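Long-range contact in AvrRxo1-ORF2 (PDB 4Z8T), which binds the type III effector AvrRxo1-ORF1, a protein with a polynucleotide kinase domain, and probably acts as its chaperone: residues Gly39-Asp44 with Arg72-Glu77. Numbering follows the deposited sequence.
Sequences GKERFD and RMYYVE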
loop_
_atom_site.group_PDB
_atom_site.type_symbol
_atom_site.label_atom_id
_atom_site.label_comp_id
_atom_site.label_asym_id
_atom_site.label_seq_id
_atom_site.Cartn_x
_atom_site.Cartn_y
_atom_site.Cartn_z
ATOM N N GLY B 39 12.796 -20.138 11.699
ATOM C CA GLY B 39 12.561 -21.397 12.385
ATOM C C GLY B 39 11.135 -21.619 12.854
ATOM O O GLY B 39 10.891 -22.399 13.778
ATOM N N LYS B 40 10.186 -20.940 12.214
ATOM C CA LYS B 40 8.773 -21.086 12.551
ATOM C C LYS B 40 8.334 -22.534 12.337
ATOM O O LYS B 40 8.721 -23.164 11.353
ATOM C CB LYS B 40 7.948 -20.128 11.681
ATOM C CG LYS B 40 6.430 -20.205 11.838
ATOM C CD LYS B 40 5.807 -18.951 11.226
ATOM C CE LYS B 40 4.297 -19.037 11.166
ATOM N NZ LYS B 40 3.702 -17.707 11.477
ATOM N N GLU B 41 7.547 -23.070 13.268
ATOM C CA GLU B 41 7.073 -24.449 13.174
ATOM C C GLU B 41 6.319 -24.696 11.869
ATOM O O GLU B 41 5.492 -23.880 11.447
ATOM C CB GLU B 41 6.193 -24.800 14.382
ATOM C CG GLU B 41 5.647 -26.218 14.380
ATOM C CD GLU B 41 4.843 -26.534 15.630
ATOM O OE1 GLU B 41 4.817 -25.694 16.558
ATOM O OE2 GLU B 41 4.240 -27.629 15.687
ATOM N N ARG B 42 6.627 -25.808 11.216
ATOM C CA ARG B 42 5.984 -26.170 9.960
ATOM C C ARG B 42 4.482 -26.363 10.150
ATOM O O ARG B 42 4.058 -27.014 11.106
ATOM C CB ARG B 42 6.584 -27.462 9.423
ATOM C CG ARG B 42 6.005 -27.879 8.096
ATOM C CD ARG B 42 6.973 -27.581 6.973
ATOM N NE ARG B 42 8.220 -28.321 7.147
ATOM C CZ ARG B 42 9.125 -28.501 6.190
ATOM N NH1 ARG B 42 8.928 -27.998 4.977
ATOM N NH2 ARG B 42 10.230 -29.192 6.446
ATOM N N PHE B 43 3.675 -25.815 9.242
ATOM C CA PHE B 43 2.230 -25.925 9.408
ATOM C C PHE B 43 1.727 -27.354 9.235
ATOM O O PHE B 43 1.979 -28.002 8.212
ATOM C CB PHE B 43 1.458 -24.981 8.488
ATOM C CG PHE B 43 -0.023 -24.990 8.747
ATOM C CD1 PHE B 43 -0.549 -24.313 9.839
ATOM C CD2 PHE B 43 -0.883 -25.702 7.926
ATOM C CE1 PHE B 43 -1.909 -24.335 10.097
ATOM C CE2 PHE B 43 -2.244 -25.723 8.179
ATOM C CZ PHE B 43 -2.753 -25.040 9.264
ATOM N N ASP B 44 0.986 -27.807 10.246
ATOM C CA ASP B 44 0.497 -29.175 10.353
ATOM C C ASP B 44 -0.976 -29.096 10.756
ATOM O O ASP B 44 -1.284 -28.927 11.933
ATOM C CB ASP B 44 1.317 -29.904 11.429
ATOM C CG ASP B 44 0.908 -31.359 11.628
ATOM O OD1 ASP B 44 -0.302 -31.660 11.739
ATOM O OD2 ASP B 44 1.820 -32.207 11.714
ATOM N N ARG B 72 -2.579 -20.516 5.263
ATOM C CA ARG B 72 -2.349 -19.145 4.824
ATOM C C ARG B 72 -2.448 -18.159 5.986
ATOM O O ARG B 72 -1.613 -17.270 6.123
ATOM C CB ARG B 72 -3.323 -18.772 3.707
ATOM C CG ARG B 72 -3.273 -17.318 3.317
ATOM C CD ARG B 72 -4.159 -17.035 2.119
ATOM N NE ARG B 72 -3.631 -17.675 0.922
ATOM C CZ ARG B 72 -2.612 -17.189 0.215
ATOM N NH1 ARG B 72 -2.194 -17.839 -0.857
ATOM N NH2 ARG B 72 -2.013 -16.053 0.583
HETATM N N MSE B 73 -3.456 -18.318 6.836
HETATM C CA MSE B 73 -3.568 -17.447 8.004
HETATM C C MSE B 73 -2.327 -17.548 8.888
HETATM O O MSE B 73 -1.761 -16.548 9.315
HETATM C CB MSE B 73 -4.831 -17.777 8.811
HETATM C CG MSE B 73 -4.988 -16.921 10.037
HETATM SE SE MSE B 73 -6.556 -17.498 11.046
HETATM C CE MSE B 73 -7.853 -17.234 9.659
ATOM N N TYR B 74 -1.882 -18.775 9.130
ATOM C CA TYR B 74 -0.733 -19.025 9.982
ATOM C C TYR B 74 0.510 -18.294 9.474
ATOM O O TYR B 74 1.196 -17.606 10.232
ATOM C CB TYR B 74 -0.492 -20.537 10.015
ATOM C CG TYR B 74 0.699 -21.011 10.824
ATOM C CD1 TYR B 74 0.750 -20.836 12.197
ATOM C CD2 TYR B 74 1.757 -21.662 10.205
ATOM C CE1 TYR B 74 1.830 -21.291 12.935
ATOM C CE2 TYR B 74 2.836 -22.121 10.934
ATOM C CZ TYR B 74 2.867 -21.931 12.293
ATOM O OH TYR B 74 3.940 -22.383 13.023
ATOM N N TYR B 75 0.777 -18.429 8.182
ATOM C CA TYR B 75 2.004 -17.887 7.609
ATOM C C TYR B 75 1.913 -16.413 7.244
ATOM O O TYR B 75 2.861 -15.672 7.467
ATOM C CB TYR B 75 2.424 -18.677 6.377
ATOM C CG TYR B 75 3.063 -20.005 6.722
ATOM C CD1 TYR B 75 4.210 -20.056 7.503
ATOM C CD2 TYR B 75 2.523 -21.195 6.263
ATOM C CE1 TYR B 75 4.804 -21.270 7.821
ATOM C CE2 TYR B 75 3.111 -22.420 6.575
ATOM C CZ TYR B 75 4.250 -22.439 7.356
ATOM O OH TYR B 75 4.847 -23.636 7.682
ATOM N N VAL B 76 0.785 -16.004 6.667
ATOM C CA VAL B 76 0.673 -14.647 6.126
ATOM C C VAL B 76 0.180 -13.648 7.160
ATOM O O VAL B 76 0.712 -12.542 7.268
ATOM C CB VAL B 76 -0.234 -14.612 4.898
ATOM C CG1 VAL B 76 -0.352 -13.197 4.359
ATOM C CG2 VAL B 76 0.320 -15.519 3.825
ATOM N N GLU B 77 -0.825 -14.034 7.937
ATOM C CA GLU B 77 -1.417 -13.089 8.882
ATOM C C GLU B 77 -0.733 -13.039 10.235
ATOM O O GLU B 77 -0.812 -12.031 10.928
ATOM C CB GLU B 77 -2.893 -13.401 9.084
ATOM C CG GLU B 77 -3.757 -13.145 7.889
ATOM C CD GLU B 77 -5.212 -13.383 8.222
ATOM O OE1 GLU B 77 -5.855 -14.218 7.548
ATOM O OE2 GLU B 77 -5.709 -12.740 9.180
HETATM O O HOH W 1 4.873 -16.584 8.889
HETATM O O HOH W 2 7.628 -23.009 8.663
#
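The extended linker that follows the Schellman motif at G39, ending the long helix 6-38, is fastened to the C-terminal part of helix 63-77 by K40 and two adjacent tyrosines. K40, with CG anti to its backbone N (chi1 176°), runs out nearly straight and bends only at its last torsion, so that CE lies over one face of the Y74 ring, 3.5 Å from its centroid. K40 NZ sits above the same face in a cation-pi contact and donates to Y74 O at 2.8 Å, approaching that carbonyl from above its plane. V81 O and a water held by Y75 O also take bonds from NZ, giving this ammonium three acceptors near the C-terminal part of the helix, where carbonyls would favour its charge. From Y74 the hydroxyl OH donates to E41 O at 2.7 Å, the oxygen lying at the ring edge. Y75 OH accepts the backbone N-H of F43 (2.9 Å, 148° at the hydrogen), and a second water links this OH to K40 O. F43 slides past Y74 in the opposite direction, F43 CD1 lying 3.5 Å from Y74 CD2, the rings oblique, while F43 CB touches Y75 CE2 at 3.6 Å. At the linker's end, D44 N-caps helix 45-51, OD1 accepting from E47 N. Helix 6-38 packs on Y75 through L32 and A35; F87 of helix 84-94 meets the Y74 ring edge-to-face, and E41 OE1 binds L84 N at that helix's start.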